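Local coordinates for toxin RelG (Mycobacterium tuberculosis, PDB 3G5O), which cleaves RNA as the toxic half of a type II toxin-antitoxin pair of the RelE family and is neutralised by its cognate antitoxin RelF, at residues C[42-47]-C[73-78]; C[66-71]-C[77-82]. All coordinates share one frame; numbering follows the deposited sequence.

Contact 1 of 2, residues C[42-47]-C[73-78]; sequences VEFAFG and GTYRLL
The phenol oxygen of Tyr75 meets the helix at the root of Phe44: OH lies 3.4 Å from Phe44 CB and 3.9 Å from Phe44 CG, approaching the Phe44 ring obliquely. No hydrogen bond joins 42-47 to 73-78, and carbon packing carries the rest of the contact. Phe44 leaves the helix with CG anti to the backbone N (chi1 172°), which sends its ring toward the strand. There its CD2 corner touches two residues at once. It lies in the plane of the Tyr75 ring, at the edge, 4.0 Å from Tyr75 CE1, and it also comes 4.0 Å from Leu77 CD1, a methyl that sits near the plane of the Phe44 ring rather than over a face. The side chains of Phe44 and Leu77, one from each segment, run alongside each other in opposite senses. The other branch of Leu77 reaches the helix at Ala45, CD2 lying 4.2 Å from Ala45 CB. Large side chains span the gap, since the axes of 42-47 and 75-78 come no closer than 10.5 Å, crossing at -42°. Tyr75 and Leu77, two residues apart, both face the helix, whereas Arg76 between them points away and forms a salt bridge with Glu57 of the antitoxin chain. Helix 35-51 thus covers one side of the sheet: Phe44 also packs on Leu49 of its own helix and on Val56, and Leu77 continues onto Ile90 of strand 87-95.

Contact 2 of 2, residues C[66-71]-C[77-82]; sequences GTFSAR and LLYRID
Phe68 and Tyr79 pair twice through their backbones: Phe68 N donates to Tyr79 O and Tyr79 N to Phe68 O, each at 2.8 Å. A second hydrogen-bonded pair follows, with Ala70 N 2.9 Å from Leu77 O and Leu77 N returning a bond to Ala70 O. Between them, Ser69 faces Leu78 in a non-hydrogen-bonded pair, with Ser69 CA 3.3 Å from Leu77 O in a CA-H...O contact.

On the face carrying Phe68, Ala70, Leu77 and Tyr79, the Tyr79 ring swings across to the partner strand. Its CG lies between the backbone N and the carbonyl carbon (chi1 56°), placing one ring face against Phe68 CB in a CH-pi contact, 3.6 Å from CB to the ring centroid. The two aromatic rings lie nearly parallel (23°) but so offset that little of one faces the other. Ala70 CB meets the edge of the Tyr79 ring, 3.6 Å from CE2, and Phe68 CE2 packs 3.7 Å from Ile81 CG1. Farther along, the Arg80 guanidinium lays one face against Thr67 CG2, and a water links Gly66 O to Ile81 N.

The outer shell fixes the polar ends. Thr67 OG1 hydrogen-bonds to Leu64 O, and Arg80 NH2 forms a salt bridge with Asp75 of the antitoxin chain. Within the hairpin, the paired N-H and C=O groups of Phe68, Ala70, Leu77 and Tyr79 satisfy one another. Two buried hydroxyls depend on partners beyond it: Tyr79 OH hydrogen-bonds to Pro53 O, and Ser69 OG to Glu57 and Trp61 of the antitoxin chain.

Strand 75-82 is common to both contacts, which share Leu77 and Leu78 and have centres about 11 Å apart. Along the chain, 42-47 on helix 35-51 comes first, then 66-71, with 73-78 and 77-82 last. Contact 2 builds the hairpin of strands 68-72 and 75-82 within the mixed sheet, and contact 1 lays the helix over that same hairpin. They meet where Phe44 CZ comes 3.9 Å from Ala70 CB, so one aromatic ring reaches both strands. Together they form part of the core between helix and sheet in this RelE-family toxin, and Arg76, Ser69 and Arg80 are among the hairpin residues that make polar contacts with the antitoxin.

Contact 1 of 2, residues C[42-47]-C[73-78]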
ATOM      1  N   VAL C  42       2.076 -10.648  24.584  1.00 18.17           N
ATOM      2  CA  VAL C  42       2.159  -9.885  25.835  1.00 18.77           C
ATOM      3  C   VAL C  42       3.601  -9.668  26.312  1.00 19.20           C
ATOM      4  O   VAL C  42       3.973  -8.549  26.742  1.00 18.04           O
ATOM      5  CB  VAL C  42       1.269 -10.526  26.957  1.00 19.63           C
ATOM      6  CG1 VAL C  42       1.620  -9.975  28.399  1.00 18.81           C
ATOM      7  CG2 VAL C  42      -0.170 -10.380  26.614  1.00 17.58           C
ATOM      8  N   GLU C  43       4.423 -10.706  26.241  1.00 18.64           N
ATOM      9  CA  GLU C  43       5.813 -10.575  26.686  1.00 21.05           C
ATOM     10  C   GLU C  43       6.622  -9.724  25.717  1.00 19.75           C
ATOM     11  O   GLU C  43       7.525  -8.976  26.127  1.00 19.33           O
ATOM     12  CB  GLU C  43       6.477 -11.943  26.896  1.00 22.88           C
ATOM     13  CG  GLU C  43       5.821 -12.748  28.039  1.00 27.83           C
ATOM     14  CD  GLU C  43       6.163 -12.195  29.443  1.00 34.45           C
ATOM     15  OE1 GLU C  43       7.082 -11.349  29.547  1.00 35.81           O
ATOM     16  OE2 GLU C  43       5.536 -12.631  30.447  1.00 35.66           O
ATOM     17  N   PHE C  44       6.270  -9.788  24.438  1.00 18.16           N
ATOM     18  CA  PHE C  44       6.940  -8.911  23.471  1.00 18.96           C
ATOM     19  C   PHE C  44       6.511  -7.441  23.738  1.00 17.97           C
ATOM     20  O   PHE C  44       7.350  -6.573  23.842  1.00 19.28           O
ATOM     21  CB  PHE C  44       6.570  -9.309  22.020  1.00 18.30           C
ATOM     22  CG  PHE C  44       7.056  -8.342  20.995  1.00 19.53           C
ATOM     23  CD1 PHE C  44       8.408  -8.067  20.884  1.00 21.33           C
ATOM     24  CD2 PHE C  44       6.163  -7.716  20.136  1.00 21.39           C
ATOM     25  CE1 PHE C  44       8.878  -7.155  19.938  1.00 24.40           C
ATOM     26  CE2 PHE C  44       6.614  -6.802  19.197  1.00 22.55           C
ATOM     27  CZ  PHE C  44       7.980  -6.539  19.095  1.00 20.68           C
ATOM     28  N   ALA C  45       5.211  -7.198  23.890  1.00 17.96           N
ATOM     29  CA  ALA C  45       4.687  -5.827  24.046  1.00 18.28           C
ATOM     30  C   ALA C  45       5.322  -5.185  25.271  1.00 20.24           C
ATOM     31  O   ALA C  45       5.763  -4.037  25.209  1.00 21.44           O
ATOM     32  CB  ALA C  45       3.167  -5.831  24.188  1.00 17.88           C
ATOM     33  N   PHE C  46       5.414  -5.927  26.366  1.00 19.73           N
ATOM     34  CA  PHE C  46       5.917  -5.327  27.608  1.00 22.12           C
ATOM     35  C   PHE C  46       7.423  -5.451  27.830  1.00 22.58           C
ATOM     36  O   PHE C  46       7.940  -5.000  28.857  1.00 22.82           O
ATOM     37  CB  PHE C  46       5.095  -5.838  28.811  1.00 20.54           C
ATOM     38  CG  PHE C  46       3.640  -5.402  28.744  1.00 21.80           C
ATOM     39  CD1 PHE C  46       3.315  -4.052  28.682  1.00 20.57           C
ATOM     40  CD2 PHE C  46       2.609  -6.333  28.663  1.00 23.72           C
ATOM     41  CE1 PHE C  46       1.981  -3.643  28.600  1.00 20.00           C
ATOM     42  CE2 PHE C  46       1.267  -5.941  28.600  1.00 22.96           C
ATOM     43  CZ  PHE C  46       0.950  -4.597  28.549  1.00 23.69           C
ATOM     44  N   GLY C  47       8.106  -6.069  26.866  1.00 22.92           N
ATOM     45  CA  GLY C  47       9.546  -6.310  26.943  1.00 22.85           C
ATOM     46  C   GLY C  47      10.260  -5.597  25.812  1.00 23.29           C
ATOM     47  O   GLY C  47      10.467  -4.391  25.888  1.00 23.19           O
ATOM     48  N   GLY C  73       8.060 -13.532  14.162  1.00 21.83           N
ATOM     49  CA  GLY C  73       7.529 -14.751  13.570  1.00 20.46           C
ATOM     50  C   GLY C  73       6.255 -14.449  12.799  1.00 20.40           C
ATOM     51  O   GLY C  73       6.279 -13.687  11.809  1.00 20.42           O
ATOM     52  N   THR C  74       5.142 -15.036  13.218  1.00 17.81           N
ATOM     53  CA  THR C  74       3.920 -14.930  12.441  1.00 18.31           C
ATOM     54  C   THR C  74       2.955 -13.903  13.011  1.00 17.49           C
ATOM     55  O   THR C  74       1.863 -13.726  12.463  1.00 17.38           O
ATOM     56  CB  THR C  74       3.199 -16.282  12.357  1.00 19.96           C
ATOM     57  OG1 THR C  74       3.133 -16.832  13.675  1.00 21.12           O
ATOM     58  CG2 THR C  74       4.024 -17.249  11.421  1.00 20.40           C
ATOM     59  N   TYR C  75       3.327 -13.241  14.107  1.00 17.19           N
ATOM     60  CA  TYR C  75       2.472 -12.135  14.587  1.00 17.90           C
ATOM     61  C   TYR C  75       3.033 -10.731  14.354  1.00 17.40           C
ATOM     62  O   TYR C  75       4.284 -10.515  14.274  1.00 17.75           O
ATOM     63  CB  TYR C  75       1.990 -12.323  16.035  1.00 17.62           C
ATOM     64  CG  TYR C  75       3.081 -12.265  17.076  1.00 19.64           C
ATOM     65  CD1 TYR C  75       3.563 -11.036  17.515  1.00 20.34           C
ATOM     66  CD2 TYR C  75       3.655 -13.432  17.588  1.00 18.23           C
ATOM     67  CE1 TYR C  75       4.550 -10.967  18.467  1.00 21.76           C
ATOM     68  CE2 TYR C  75       4.692 -13.369  18.578  1.00 21.31           C
ATOM     69  CZ  TYR C  75       5.099 -12.109  19.004  1.00 25.01           C
ATOM     70  OH  TYR C  75       6.129 -11.938  19.914  1.00 28.87           O
ATOM     71  N   ARG C  76       2.098  -9.784  14.245  1.00 16.24           N
ATOM     72  CA  ARG C  76       2.420  -8.376  14.114  1.00 16.76           C
ATOM     73  C   ARG C  76       1.616  -7.497  15.041  1.00 16.62           C
ATOM     74  O   ARG C  76       0.434  -7.750  15.302  1.00 16.44           O
ATOM     75  CB  ARG C  76       2.218  -7.892  12.676  1.00 16.84           C
ATOM     76  CG  ARG C  76       3.247  -8.445  11.678  1.00 18.45           C
ATOM     77  CD  ARG C  76       2.735  -8.120  10.259  1.00 22.35           C
ATOM     78  NE  ARG C  76       3.771  -8.234   9.238  1.00 24.71           N
ATOM     79  CZ  ARG C  76       4.067  -9.355   8.571  1.00 28.32           C
ATOM     80  NH1 ARG C  76       3.401 -10.484   8.819  1.00 23.66           N
ATOM     81  NH2 ARG C  76       5.025  -9.338   7.634  1.00 27.70           N
ATOM     82  N   LEU C  77       2.253  -6.447  15.530  1.00 15.27           N
ATOM     83  CA  LEU C  77       1.543  -5.435  16.295  1.00 15.62           C
ATOM     84  C   LEU C  77       1.598  -4.169  15.492  1.00 16.19           C
ATOM     85  O   LEU C  77       2.657  -3.842  14.927  1.00 15.60           O
ATOM     86  CB  LEU C  77       2.255  -5.186  17.626  1.00 15.15           C
ATOM     87  CG  LEU C  77       1.950  -6.220  18.705  1.00 18.26           C
ATOM     88  CD1 LEU C  77       2.631  -7.541  18.313  1.00 19.40           C
ATOM     89  CD2 LEU C  77       2.476  -5.818  20.062  1.00 15.00           C
ATOM     90  N   LEU C  78       0.481  -3.461  15.477  1.00 16.45           N
ATOM     91  CA  LEU C  78       0.372  -2.128  14.873  1.00 16.94           C
ATOM     92  C   LEU C  78       0.284  -1.112  16.012  1.00 16.88           C
ATOM     93  O   LEU C  78      -0.560  -1.239  16.901  1.00 16.68           O
ATOM     94  CB  LEU C  78      -0.897  -2.028  14.021  1.00 16.21           C
ATOM     95  CG  LEU C  78      -1.177  -0.701  13.281  1.00 18.05           C
ATOM     96  CD1 LEU C  78      -0.150  -0.561  12.163  1.00 16.76           C
ATOM     97  CD2 LEU C  78      -2.620  -0.682  12.708  1.00 17.01           C
TER

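Contact 2 of 2, residues C[66-71]-C[77-82]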
ATOM      1  N   GLY C  66       2.147   7.479  10.339  1.00 23.07           N
ATOM      2  CA  GLY C  66       1.911   7.762  11.767  1.00 22.25           C
ATOM      3  C   GLY C  66       1.842   6.494  12.643  1.00 22.71           C
ATOM      4  O   GLY C  66       1.878   6.595  13.880  1.00 23.09           O
ATOM      5  N   THR C  67       1.760   5.315  12.008  1.00 20.61           N
ATOM      6  CA  THR C  67       1.673   4.038  12.718  1.00 20.60           C
ATOM      7  C   THR C  67       2.937   3.247  12.422  1.00 20.29           C
ATOM      8  O   THR C  67       3.698   3.582  11.488  1.00 19.63           O
ATOM      9  CB  THR C  67       0.394   3.201  12.341  1.00 21.00           C
ATOM     10  OG1 THR C  67       0.430   2.823  10.966  1.00 19.99           O
ATOM     11  CG2 THR C  67      -0.933   3.970  12.637  1.00 22.26           C
ATOM     12  N   PHE C  68       3.198   2.237  13.247  1.00 18.22           N
ATOM     13  CA  PHE C  68       4.364   1.374  13.086  1.00 17.42           C
ATOM     14  C   PHE C  68       3.892  -0.065  13.146  1.00 17.85           C
ATOM     15  O   PHE C  68       2.885  -0.363  13.818  1.00 15.67           O
ATOM     16  CB  PHE C  68       5.364   1.591  14.234  1.00 17.26           C
ATOM     17  CG  PHE C  68       5.992   2.952  14.222  1.00 18.20           C
ATOM     18  CD1 PHE C  68       7.276   3.136  13.697  1.00 21.59           C
ATOM     19  CD2 PHE C  68       5.300   4.057  14.732  1.00 18.72           C
ATOM     20  CE1 PHE C  68       7.858   4.428  13.669  1.00 20.03           C
ATOM     21  CE2 PHE C  68       5.877   5.344  14.693  1.00 23.28           C
ATOM     22  CZ  PHE C  68       7.141   5.522  14.169  1.00 20.62           C
ATOM     23  N   SER C  69       4.647  -0.952  12.503  1.00 17.22           N
ATOM     24  CA  SER C  69       4.352  -2.371  12.534  1.00 18.00           C
ATOM     25  C   SER C  69       5.577  -3.125  13.035  1.00 18.76           C
ATOM     26  O   SER C  69       6.672  -2.976  12.479  1.00 18.31           O
ATOM     27  CB  SER C  69       4.016  -2.838  11.122  1.00 18.07           C
ATOM     28  OG  SER C  69       3.697  -4.227  11.135  1.00 21.72           O
ATOM     29  N   ALA C  70       5.411  -3.949  14.065  1.00 17.14           N
ATOM     30  CA  ALA C  70       6.528  -4.785  14.494  1.00 18.26           C
ATOM     31  C   ALA C  70       6.122  -6.249  14.296  1.00 18.61           C
ATOM     32  O   ALA C  70       5.028  -6.639  14.685  1.00 17.74           O
ATOM     33  CB  ALA C  70       6.869  -4.522  15.979  1.00 17.03           C
ATOM     34  N   ARG C  71       7.002  -7.047  13.719  1.00 19.17           N
ATOM     35  CA  ARG C  71       6.729  -8.463  13.466  1.00 20.75           C
ATOM     36  C   ARG C  71       7.689  -9.304  14.283  1.00 21.68           C
ATOM     37  O   ARG C  71       8.915  -8.996  14.303  1.00 22.33           O
ATOM     38  CB  ARG C  71       6.922  -8.789  11.965  1.00 21.07           C
ATOM     39  CG  ARG C  71       6.667 -10.255  11.619  1.00 24.11           C
ATOM     40  CD  ARG C  71       6.892 -10.567  10.109  1.00 30.33           C
ATOM     41  NE  ARG C  71       8.316 -10.576   9.801  1.00 32.68           N
ATOM     42  CZ  ARG C  71       9.149 -11.594  10.070  1.00 37.56           C
ATOM     43  NH1 ARG C  71       8.698 -12.725  10.628  1.00 33.79           N
ATOM     44  NH2 ARG C  71      10.448 -11.486   9.755  1.00 36.37           N
ATOM     45  N   LEU C  77       2.253  -6.447  15.530  1.00 15.27           N
ATOM     46  CA  LEU C  77       1.543  -5.435  16.295  1.00 15.62           C
ATOM     47  C   LEU C  77       1.598  -4.169  15.492  1.00 16.19           C
ATOM     48  O   LEU C  77       2.657  -3.842  14.927  1.00 15.60           O
ATOM     49  CB  LEU C  77       2.255  -5.186  17.626  1.00 15.15           C
ATOM     50  CG  LEU C  77       1.950  -6.220  18.705  1.00 18.26           C
ATOM     51  CD1 LEU C  77       2.631  -7.541  18.313  1.00 19.40           C
ATOM     52  CD2 LEU C  77       2.476  -5.818  20.062  1.00 15.00           C
ATOM     53  N   LEU C  78       0.481  -3.461  15.477  1.00 16.45           N
ATOM     54  CA  LEU C  78       0.372  -2.128  14.873  1.00 16.94           C
ATOM     55  C   LEU C  78       0.284  -1.112  16.012  1.00 16.88           C
ATOM     56  O   LEU C  78      -0.560  -1.239  16.901  1.00 16.68           O
ATOM     57  CB  LEU C  78      -0.897  -2.028  14.021  1.00 16.21           C
ATOM     58  CG  LEU C  78      -1.177  -0.701  13.281  1.00 18.05           C
ATOM     59  CD1 LEU C  78      -0.150  -0.561  12.163  1.00 16.76           C
ATOM     60  CD2 LEU C  78      -2.620  -0.682  12.708  1.00 17.01           C
ATOM     61  N   TYR C  79       1.110  -0.075  15.993  1.00 16.58           N
ATOM     62  CA  TYR C  79       1.175   0.795  17.183  1.00 16.71           C
ATOM     63  C   TYR C  79       1.525   2.233  16.885  1.00 18.44           C
ATOM     64  O   TYR C  79       1.929   2.518  15.768  1.00 17.50           O
ATOM     65  CB  TYR C  79       2.136   0.242  18.241  1.00 16.79           C
ATOM     66  CG  TYR C  79       3.533  -0.003  17.774  1.00 16.50           C
ATOM     67  CD1 TYR C  79       4.546   0.906  18.074  1.00 17.46           C
ATOM     68  CD2 TYR C  79       3.865  -1.156  17.041  1.00 14.50           C
ATOM     69  CE1 TYR C  79       5.877   0.683  17.664  1.00 16.18           C
ATOM     70  CE2 TYR C  79       5.180  -1.388  16.617  1.00 16.61           C
ATOM     71  CZ  TYR C  79       6.186  -0.468  16.947  1.00 18.71           C
ATOM     72  OH  TYR C  79       7.495  -0.692  16.541  1.00 18.39           O
ATOM     73  N   ARG C  80       1.320   3.117  17.871  1.00 19.29           N
ATOM     74  CA  ARG C  80       1.746   4.497  17.772  1.00 21.14           C
ATOM     75  C   ARG C  80       2.756   4.747  18.883  1.00 22.77           C
ATOM     76  O   ARG C  80       2.719   4.077  19.926  1.00 21.13           O
ATOM     77  CB  ARG C  80       0.547   5.437  17.961  1.00 21.68           C
ATOM     78  CG  ARG C  80      -0.481   5.358  16.789  1.00 23.43           C
ATOM     79  CD  ARG C  80      -1.471   6.532  16.877  1.00 27.97           C
ATOM     80  NE  ARG C  80      -2.548   6.513  15.878  1.00 29.06           N
ATOM     81  CZ  ARG C  80      -2.419   6.937  14.632  1.00 28.75           C
ATOM     82  NH1 ARG C  80      -1.245   7.406  14.209  1.00 28.85           N
ATOM     83  NH2 ARG C  80      -3.466   6.916  13.817  1.00 27.15           N
ATOM     84  N   ILE C  81       3.638   5.723  18.640  1.00 23.85           N
ATOM     85  CA  ILE C  81       4.656   6.162  19.606  0.50 24.46           C
ATOM     86  C   ILE C  81       4.334   7.591  20.020  1.00 25.24           C
ATOM     87  O   ILE C  81       4.141   8.471  19.158  1.00 24.91           O
ATOM     88  CB  ILE C  81       6.078   6.189  19.005  0.50 24.33           C
ATOM     89  CG1 ILE C  81       6.404   4.879  18.311  0.50 25.02           C
ATOM     90  CG2 ILE C  81       7.131   6.429  20.094  0.50 23.63           C
ATOM     91  CD1 ILE C  81       6.035   3.747  19.132  0.50 26.05           C
ATOM     92  N   ASP C  82       4.275   7.824  21.314  1.00 26.59           N
ATOM     93  CA  ASP C  82       4.088   9.161  21.846  1.00 28.70           C
ATOM     94  C   ASP C  82       5.355   9.510  22.660  1.00 29.43           C
ATOM     95  O   ASP C  82       5.472   9.157  23.838  1.00 28.02           O
ATOM     96  CB  ASP C  82       2.808   9.173  22.689  1.00 29.15           C
ATOM     97  CG  ASP C  82       2.556  10.536  23.377  1.00 34.77           C
ATOM     98  OD1 ASP C  82       3.400  11.469  23.248  1.00 37.54           O
ATOM     99  OD2 ASP C  82       1.515  10.648  24.067  1.00 39.28           O
TER
HETATM  100  O   HOH W   1       3.134   7.168  16.231  1.00 18.07           O